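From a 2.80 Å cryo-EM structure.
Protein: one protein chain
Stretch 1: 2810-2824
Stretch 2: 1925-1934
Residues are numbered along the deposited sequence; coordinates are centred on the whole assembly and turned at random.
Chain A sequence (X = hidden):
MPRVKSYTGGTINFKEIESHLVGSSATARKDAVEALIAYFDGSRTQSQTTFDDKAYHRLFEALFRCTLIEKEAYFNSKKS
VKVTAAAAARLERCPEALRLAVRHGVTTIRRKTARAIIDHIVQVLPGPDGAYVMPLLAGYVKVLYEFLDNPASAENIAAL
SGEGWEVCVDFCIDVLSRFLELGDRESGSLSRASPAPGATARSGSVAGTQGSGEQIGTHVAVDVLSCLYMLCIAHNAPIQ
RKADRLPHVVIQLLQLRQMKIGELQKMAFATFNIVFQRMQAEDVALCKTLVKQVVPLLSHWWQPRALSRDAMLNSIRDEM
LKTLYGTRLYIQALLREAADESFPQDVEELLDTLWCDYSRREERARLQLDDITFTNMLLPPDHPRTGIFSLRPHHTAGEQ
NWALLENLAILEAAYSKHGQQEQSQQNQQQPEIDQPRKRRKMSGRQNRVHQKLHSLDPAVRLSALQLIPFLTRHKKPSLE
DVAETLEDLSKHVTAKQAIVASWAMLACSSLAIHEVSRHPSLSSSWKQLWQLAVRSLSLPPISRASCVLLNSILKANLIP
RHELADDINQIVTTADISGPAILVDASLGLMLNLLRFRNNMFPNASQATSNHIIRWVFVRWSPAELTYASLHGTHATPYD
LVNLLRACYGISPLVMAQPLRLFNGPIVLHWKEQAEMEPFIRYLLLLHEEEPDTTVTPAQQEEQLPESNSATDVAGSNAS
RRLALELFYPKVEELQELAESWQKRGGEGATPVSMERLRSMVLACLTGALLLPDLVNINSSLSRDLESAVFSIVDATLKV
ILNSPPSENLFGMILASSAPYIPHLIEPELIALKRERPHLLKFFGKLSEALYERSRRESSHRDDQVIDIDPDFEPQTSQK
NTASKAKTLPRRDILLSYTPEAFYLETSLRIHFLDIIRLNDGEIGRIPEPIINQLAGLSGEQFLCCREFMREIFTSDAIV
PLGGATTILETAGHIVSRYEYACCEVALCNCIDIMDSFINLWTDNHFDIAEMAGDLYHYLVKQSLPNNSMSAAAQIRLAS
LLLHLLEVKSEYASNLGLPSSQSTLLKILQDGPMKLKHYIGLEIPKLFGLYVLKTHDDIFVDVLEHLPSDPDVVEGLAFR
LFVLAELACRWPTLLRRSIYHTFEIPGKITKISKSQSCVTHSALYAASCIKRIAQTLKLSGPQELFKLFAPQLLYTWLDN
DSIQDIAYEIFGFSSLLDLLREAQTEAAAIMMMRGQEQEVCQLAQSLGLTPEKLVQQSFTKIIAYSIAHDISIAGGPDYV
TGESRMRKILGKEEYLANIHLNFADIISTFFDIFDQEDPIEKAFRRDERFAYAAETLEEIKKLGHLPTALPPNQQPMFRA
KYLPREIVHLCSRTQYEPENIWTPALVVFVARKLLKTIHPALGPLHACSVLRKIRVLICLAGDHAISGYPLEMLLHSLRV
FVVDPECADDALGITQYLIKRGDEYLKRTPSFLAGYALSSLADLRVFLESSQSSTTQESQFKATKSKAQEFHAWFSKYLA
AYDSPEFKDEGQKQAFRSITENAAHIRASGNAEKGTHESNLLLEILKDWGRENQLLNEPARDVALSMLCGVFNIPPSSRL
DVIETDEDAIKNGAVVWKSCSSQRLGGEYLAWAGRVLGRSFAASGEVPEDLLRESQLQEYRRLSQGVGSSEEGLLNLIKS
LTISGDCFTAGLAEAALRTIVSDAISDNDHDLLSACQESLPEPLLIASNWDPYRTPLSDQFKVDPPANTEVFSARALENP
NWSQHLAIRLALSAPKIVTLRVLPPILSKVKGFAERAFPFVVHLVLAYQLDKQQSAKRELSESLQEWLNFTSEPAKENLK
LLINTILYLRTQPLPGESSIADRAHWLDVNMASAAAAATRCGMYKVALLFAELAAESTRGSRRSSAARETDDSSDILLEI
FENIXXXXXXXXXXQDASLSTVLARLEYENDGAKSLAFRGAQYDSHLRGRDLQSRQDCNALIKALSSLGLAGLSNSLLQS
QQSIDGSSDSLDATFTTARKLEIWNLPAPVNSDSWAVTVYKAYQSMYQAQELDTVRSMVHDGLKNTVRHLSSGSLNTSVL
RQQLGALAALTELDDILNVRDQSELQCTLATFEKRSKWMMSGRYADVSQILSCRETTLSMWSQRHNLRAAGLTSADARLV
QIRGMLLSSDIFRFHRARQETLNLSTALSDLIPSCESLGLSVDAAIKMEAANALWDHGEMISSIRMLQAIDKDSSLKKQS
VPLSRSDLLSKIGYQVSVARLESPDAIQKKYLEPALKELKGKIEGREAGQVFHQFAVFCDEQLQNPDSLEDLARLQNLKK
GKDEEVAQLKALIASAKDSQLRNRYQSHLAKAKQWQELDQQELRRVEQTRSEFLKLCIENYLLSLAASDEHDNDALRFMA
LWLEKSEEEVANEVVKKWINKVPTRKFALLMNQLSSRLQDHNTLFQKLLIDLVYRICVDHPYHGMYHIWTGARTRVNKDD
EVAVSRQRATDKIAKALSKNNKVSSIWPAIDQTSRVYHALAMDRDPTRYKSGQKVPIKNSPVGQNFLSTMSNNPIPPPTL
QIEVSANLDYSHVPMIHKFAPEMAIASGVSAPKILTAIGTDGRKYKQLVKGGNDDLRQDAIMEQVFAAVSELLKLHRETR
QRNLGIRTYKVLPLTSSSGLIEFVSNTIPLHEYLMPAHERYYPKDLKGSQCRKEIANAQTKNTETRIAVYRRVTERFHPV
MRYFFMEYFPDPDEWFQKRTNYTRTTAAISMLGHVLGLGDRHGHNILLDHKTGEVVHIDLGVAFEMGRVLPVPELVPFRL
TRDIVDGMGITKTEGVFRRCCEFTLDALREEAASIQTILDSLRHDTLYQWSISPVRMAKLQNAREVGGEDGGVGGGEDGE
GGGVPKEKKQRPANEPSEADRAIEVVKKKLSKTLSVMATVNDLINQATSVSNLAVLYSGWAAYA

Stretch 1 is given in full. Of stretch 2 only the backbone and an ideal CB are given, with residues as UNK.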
# COMPACT_ATOMS: atom_id res chain seq x y z
N ILE A 2810 11.94 -26.29 16.63
CA ILE A 2810 10.64 -26.87 16.97
C ILE A 2810 9.53 -26.28 16.12
O ILE A 2810 8.53 -26.94 15.85
CB ILE A 2810 10.40 -26.67 18.48
CG1 ILE A 2810 9.18 -27.45 18.95
CG2 ILE A 2810 10.24 -25.21 18.82
CD1 ILE A 2810 8.92 -27.26 20.40
N THR A 2811 9.68 -25.03 15.68
CA THR A 2811 8.83 -24.44 14.64
C THR A 2811 9.58 -24.62 13.34
O THR A 2811 10.52 -23.88 13.04
CB THR A 2811 8.57 -22.97 14.93
OG1 THR A 2811 9.77 -22.22 14.72
CG2 THR A 2811 8.13 -22.78 16.35
N LYS A 2812 9.19 -25.62 12.56
CA LYS A 2812 10.08 -26.16 11.55
C LYS A 2812 10.46 -25.15 10.47
O LYS A 2812 11.58 -24.66 10.46
CB LYS A 2812 9.45 -27.40 10.95
CG LYS A 2812 8.88 -28.31 12.01
CD LYS A 2812 8.95 -29.76 11.63
CE LYS A 2812 7.97 -30.09 10.52
NZ LYS A 2812 7.95 -31.54 10.24
N THR A 2813 9.52 -24.78 9.60
CA THR A 2813 9.78 -23.77 8.60
C THR A 2813 9.15 -22.43 8.92
O THR A 2813 9.53 -21.42 8.33
CB THR A 2813 9.29 -24.22 7.21
OG1 THR A 2813 8.21 -25.15 7.36
CG2 THR A 2813 10.40 -24.89 6.45
N GLU A 2814 8.19 -22.40 9.84
CA GLU A 2814 7.60 -21.15 10.27
C GLU A 2814 8.57 -20.38 11.16
O GLU A 2814 9.44 -20.95 11.81
CB GLU A 2814 6.32 -21.42 11.04
CG GLU A 2814 5.69 -22.72 10.65
CD GLU A 2814 4.94 -22.61 9.36
OE1 GLU A 2814 4.59 -21.48 8.98
OE2 GLU A 2814 4.68 -23.66 8.73
N GLY A 2815 8.40 -19.08 11.20
CA GLY A 2815 9.23 -18.29 12.08
C GLY A 2815 10.42 -17.69 11.38
O GLY A 2815 10.25 -16.87 10.49
N VAL A 2816 11.63 -18.10 11.75
CA VAL A 2816 12.82 -17.45 11.24
C VAL A 2816 13.02 -17.75 9.76
O VAL A 2816 13.35 -16.87 8.98
CB VAL A 2816 14.04 -17.85 12.08
CG1 VAL A 2816 15.29 -17.21 11.54
CG2 VAL A 2816 13.84 -17.45 13.50
N PHE A 2817 12.81 -19.00 9.36
CA PHE A 2817 13.11 -19.38 7.98
C PHE A 2817 12.18 -18.69 7.00
O PHE A 2817 12.63 -18.12 6.00
CB PHE A 2817 13.03 -20.89 7.81
CG PHE A 2817 13.29 -21.35 6.42
CD1 PHE A 2817 14.56 -21.34 5.90
CD2 PHE A 2817 12.27 -21.79 5.62
CE1 PHE A 2817 14.80 -21.74 4.62
CE2 PHE A 2817 12.51 -22.20 4.34
CZ PHE A 2817 13.77 -22.17 3.85
N ARG A 2818 10.88 -18.73 7.26
CA ARG A 2818 9.92 -18.17 6.32
C ARG A 2818 10.01 -16.65 6.28
O ARG A 2818 9.94 -16.05 5.20
CB ARG A 2818 8.52 -18.62 6.70
CG ARG A 2818 7.55 -18.55 5.58
CD ARG A 2818 6.23 -19.11 6.00
NE ARG A 2818 6.28 -20.55 6.18
CZ ARG A 2818 5.88 -21.42 5.26
NH1 ARG A 2818 5.96 -22.72 5.50
NH2 ARG A 2818 5.40 -21.00 4.11
N ARG A 2819 10.21 -16.01 7.43
CA ARG A 2819 10.36 -14.56 7.45
C ARG A 2819 11.63 -14.13 6.75
O ARG A 2819 11.65 -13.11 6.06
CB ARG A 2819 10.34 -14.05 8.88
CG ARG A 2819 9.05 -14.27 9.61
CD ARG A 2819 8.32 -12.99 9.82
NE ARG A 2819 9.06 -12.07 10.66
CZ ARG A 2819 8.73 -10.80 10.84
NH1 ARG A 2819 9.46 -10.02 11.61
NH2 ARG A 2819 7.67 -10.31 10.23
N CYS A 2820 12.72 -14.89 6.91
CA CYS A 2820 13.96 -14.50 6.25
C CYS A 2820 13.93 -14.77 4.76
O CYS A 2820 14.51 -14.02 3.99
CB CYS A 2820 15.14 -15.20 6.91
SG CYS A 2820 15.54 -14.53 8.52
N CYS A 2821 13.23 -15.83 4.34
CA CYS A 2821 12.97 -16.03 2.92
C CYS A 2821 12.20 -14.85 2.34
O CYS A 2821 12.53 -14.37 1.25
CB CYS A 2821 12.19 -17.32 2.71
SG CYS A 2821 13.14 -18.81 2.75
N GLU A 2822 11.19 -14.37 3.05
CA GLU A 2822 10.40 -13.25 2.55
C GLU A 2822 11.19 -11.96 2.50
O GLU A 2822 11.08 -11.20 1.54
CB GLU A 2822 9.14 -13.08 3.39
CG GLU A 2822 8.07 -14.10 3.07
CD GLU A 2822 7.03 -14.21 4.15
OE1 GLU A 2822 7.01 -13.35 5.06
OE2 GLU A 2822 6.22 -15.16 4.11
N PHE A 2823 12.00 -11.68 3.52
CA PHE A 2823 12.83 -10.48 3.49
C PHE A 2823 13.86 -10.54 2.37
O PHE A 2823 14.08 -9.55 1.67
CB PHE A 2823 13.54 -10.28 4.83
CG PHE A 2823 12.63 -9.93 5.94
CD1 PHE A 2823 11.62 -9.02 5.76
CD2 PHE A 2823 12.78 -10.51 7.18
CE1 PHE A 2823 10.78 -8.70 6.79
CE2 PHE A 2823 11.94 -10.19 8.21
CZ PHE A 2823 10.94 -9.28 8.01
N THR A 2824 14.51 -11.70 2.19
CA THR A 2824 15.48 -11.84 1.11
C THR A 2824 14.83 -11.62 -0.24
O THR A 2824 15.33 -10.86 -1.06
CB THR A 2824 16.13 -13.22 1.17
OG1 THR A 2824 16.59 -13.48 2.49
CG2 THR A 2824 17.29 -13.29 0.23
N UNK A 1925 14.99 -13.15 22.73
CA UNK A 1925 15.52 -11.98 22.02
C UNK A 1925 15.84 -12.36 20.58
O UNK A 1925 16.99 -12.54 20.19
CB UNK A 1925 16.77 -11.43 22.72
N UNK A 1926 14.79 -12.45 19.77
CA UNK A 1926 14.94 -12.65 18.35
C UNK A 1926 13.79 -11.92 17.68
O UNK A 1926 12.68 -11.93 18.21
CB UNK A 1926 14.96 -14.14 17.98
N UNK A 1927 14.03 -11.28 16.53
CA UNK A 1927 12.92 -10.60 15.86
C UNK A 1927 11.86 -11.54 15.31
O UNK A 1927 10.68 -11.18 15.32
CB UNK A 1927 13.46 -9.74 14.72
N UNK A 1928 12.23 -12.73 14.84
CA UNK A 1928 11.33 -13.54 14.03
C UNK A 1928 10.78 -14.78 14.71
O UNK A 1928 9.87 -15.39 14.16
CB UNK A 1928 12.06 -13.97 12.75
N UNK A 1929 11.29 -15.16 15.87
CA UNK A 1929 10.92 -16.45 16.44
C UNK A 1929 9.45 -16.49 16.84
O UNK A 1929 8.78 -17.51 16.65
CB UNK A 1929 11.80 -16.76 17.65
N UNK A 1930 8.94 -15.39 17.39
CA UNK A 1930 7.56 -15.33 17.85
C UNK A 1930 6.57 -15.76 16.79
O UNK A 1930 5.53 -16.35 17.11
CB UNK A 1930 7.23 -13.91 18.32
N UNK A 1931 6.86 -15.49 15.52
CA UNK A 1931 5.92 -15.76 14.45
C UNK A 1931 5.85 -17.23 14.07
O UNK A 1931 5.02 -17.59 13.25
CB UNK A 1931 6.29 -14.93 13.22
N UNK A 1932 6.69 -18.07 14.65
CA UNK A 1932 6.63 -19.48 14.33
C UNK A 1932 5.70 -20.27 15.19
O UNK A 1932 5.45 -21.44 14.89
CB UNK A 1932 8.03 -20.09 14.42
N UNK A 1933 5.19 -19.66 16.24
CA UNK A 1933 4.27 -20.32 17.15
C UNK A 1933 2.85 -20.25 16.59
O UNK A 1933 2.42 -19.22 16.07
CB UNK A 1933 4.34 -19.69 18.54
N UNK A 1934 2.13 -21.36 16.70
CA UNK A 1934 0.78 -21.47 16.18
C UNK A 1934 -0.24 -21.30 17.30
O UNK A 1934 -0.12 -21.94 18.35
CB UNK A 1934 0.58 -22.82 15.48

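Position 1925 lies far from stretch 1. Nothing of that stretch comes within 5.5 Å of its ideal CB, so the contact sets no preference. The residue is Asp1925, and its side chain stays clear of stretch 1.

Position 1926 has an extended backbone, and its CA-to-CB bond points toward stretch 1, but from a distance. A side chain of medium length could reach Val2816, and polar or apolar types would both be possible. The residue is Asp1926. Its OD2 comes 3.6 Å from Val2816 CG2, a plain packing contact.

At position 1927 phi is -67° and CA-to-CB points sideways. The ideal CB is 5.1 Å from Arg2819 NH1. Many small residues would fit, and the phi angle also admits proline. The residue is Pro1927, which barely touches stretch 1. Its O lies 4.1 Å from Arg2819 NH1.

Position 1928 points straight at the first turns of the helix. Its ideal CB is 3.9 Å from Val2816 CA and 4.1 Å from Arg2819 NE. The space is limited, and a positive charge is waiting. A short acid suits best; asparagine or serine could also offer an oxygen. The residue is Asp1928. It forms a salt bridge with Arg2819: NH1 of Arg2819 donates a hydrogen bond to OD1 of Asp1928 at 3.2 Å, and Arg2819 NE adds a weak one to the same OD1 at 3.3 Å. The oxygen sits at the edge of the guanidinium, where the N-H groups point. Asp1928 OD2 packs 3.7 Å from Cys2820 SG, and Asp1928 CB lies 4.0 Å from Val2816 CG2.

Position 1929 turns its CB away, 4.7 Å from Val2816 CG2. Stretch 1 asks little here. The residue is Ala1929, whose N is 4.2 Å from Val2816 CG2.

Position 1930 lies in a 3-10 segment and also points away. Stretch 1 leaves its size open. The residue is Tyr1930, which makes no contact with stretch 1.

Position 1931 points toward stretch 1, with its ideal CB 4.4 Å from Arg2819 CD. A flat side chain could lie along the arginine; an aromatic fits well, and a long aliphatic or an acid could also serve. The residue is Tyr1931. The guanidinium of Arg2819 stacks flat on its ring, with centres 4.0 Å apart and planes at 18°. This is also a cation-pi contact, so the arginine meets a charge at its edge and a ring over one face.

Position 1932 has no room. Its ideal CB would be 2.8 Å from Thr2811 OG1, a clash, and 3.2 Å from Gly2815 CA. Only glycine is comfortable. The residue is Gly1932. Its CA comes 3.6 Å from Gly2815 CA, so two glycine backbones meet just before the helix. Gly1932 O lies 3.3 Å from Thr2811 CG2.

Position 1933 points away, and many side chains would do. The residue is Leu1933; its N is 4.3 Å from Thr2811 CG2.

Position 1934 points sideways into space that stretch 1 does not fill. The residue is Ser1934, without contact.

Stretch 2 1925-1934: DDPDAYYGLS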
# COMPACT_ATOMS: atom_id res chain seq x y z
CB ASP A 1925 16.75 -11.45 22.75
CG ASP A 1925 17.23 -10.15 22.18
OD1 ASP A 1925 16.50 -9.55 21.37
OD2 ASP A 1925 18.35 -9.72 22.54
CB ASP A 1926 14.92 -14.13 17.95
CG ASP A 1926 15.68 -14.40 16.67
OD1 ASP A 1926 16.87 -14.03 16.61
OD2 ASP A 1926 15.11 -14.99 15.74
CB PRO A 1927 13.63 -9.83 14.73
CG PRO A 1927 15.06 -9.83 15.07
CD PRO A 1927 15.31 -11.06 15.86
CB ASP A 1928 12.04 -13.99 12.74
CG ASP A 1928 12.65 -12.84 11.98
OD1 ASP A 1928 12.09 -11.73 12.02
OD2 ASP A 1928 13.70 -13.05 11.34
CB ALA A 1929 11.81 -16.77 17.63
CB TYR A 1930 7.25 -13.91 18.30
CG TYR A 1930 5.82 -13.68 18.72
CD1 TYR A 1930 5.38 -14.06 19.97
CD2 TYR A 1930 4.91 -13.07 17.87
CE1 TYR A 1930 4.10 -13.85 20.37
CE2 TYR A 1930 3.62 -12.86 18.26
CZ TYR A 1930 3.22 -13.25 19.51
OH TYR A 1930 1.93 -13.04 19.90
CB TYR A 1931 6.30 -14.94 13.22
CG TYR A 1931 6.34 -13.47 13.50
CD1 TYR A 1931 5.24 -12.68 13.29
CD2 TYR A 1931 7.48 -12.88 13.98
CE1 TYR A 1931 5.28 -11.34 13.55
CE2 TYR A 1931 7.53 -11.54 14.24
CZ TYR A 1931 6.42 -10.78 14.03
OH TYR A 1931 6.47 -9.44 14.29
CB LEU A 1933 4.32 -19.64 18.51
CG LEU A 1933 3.75 -20.40 19.69
CD1 LEU A 1933 4.63 -21.58 20.02
CD2 LEU A 1933 3.65 -19.46 20.84
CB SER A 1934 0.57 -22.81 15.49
OG SER A 1934 0.99 -23.87 16.33
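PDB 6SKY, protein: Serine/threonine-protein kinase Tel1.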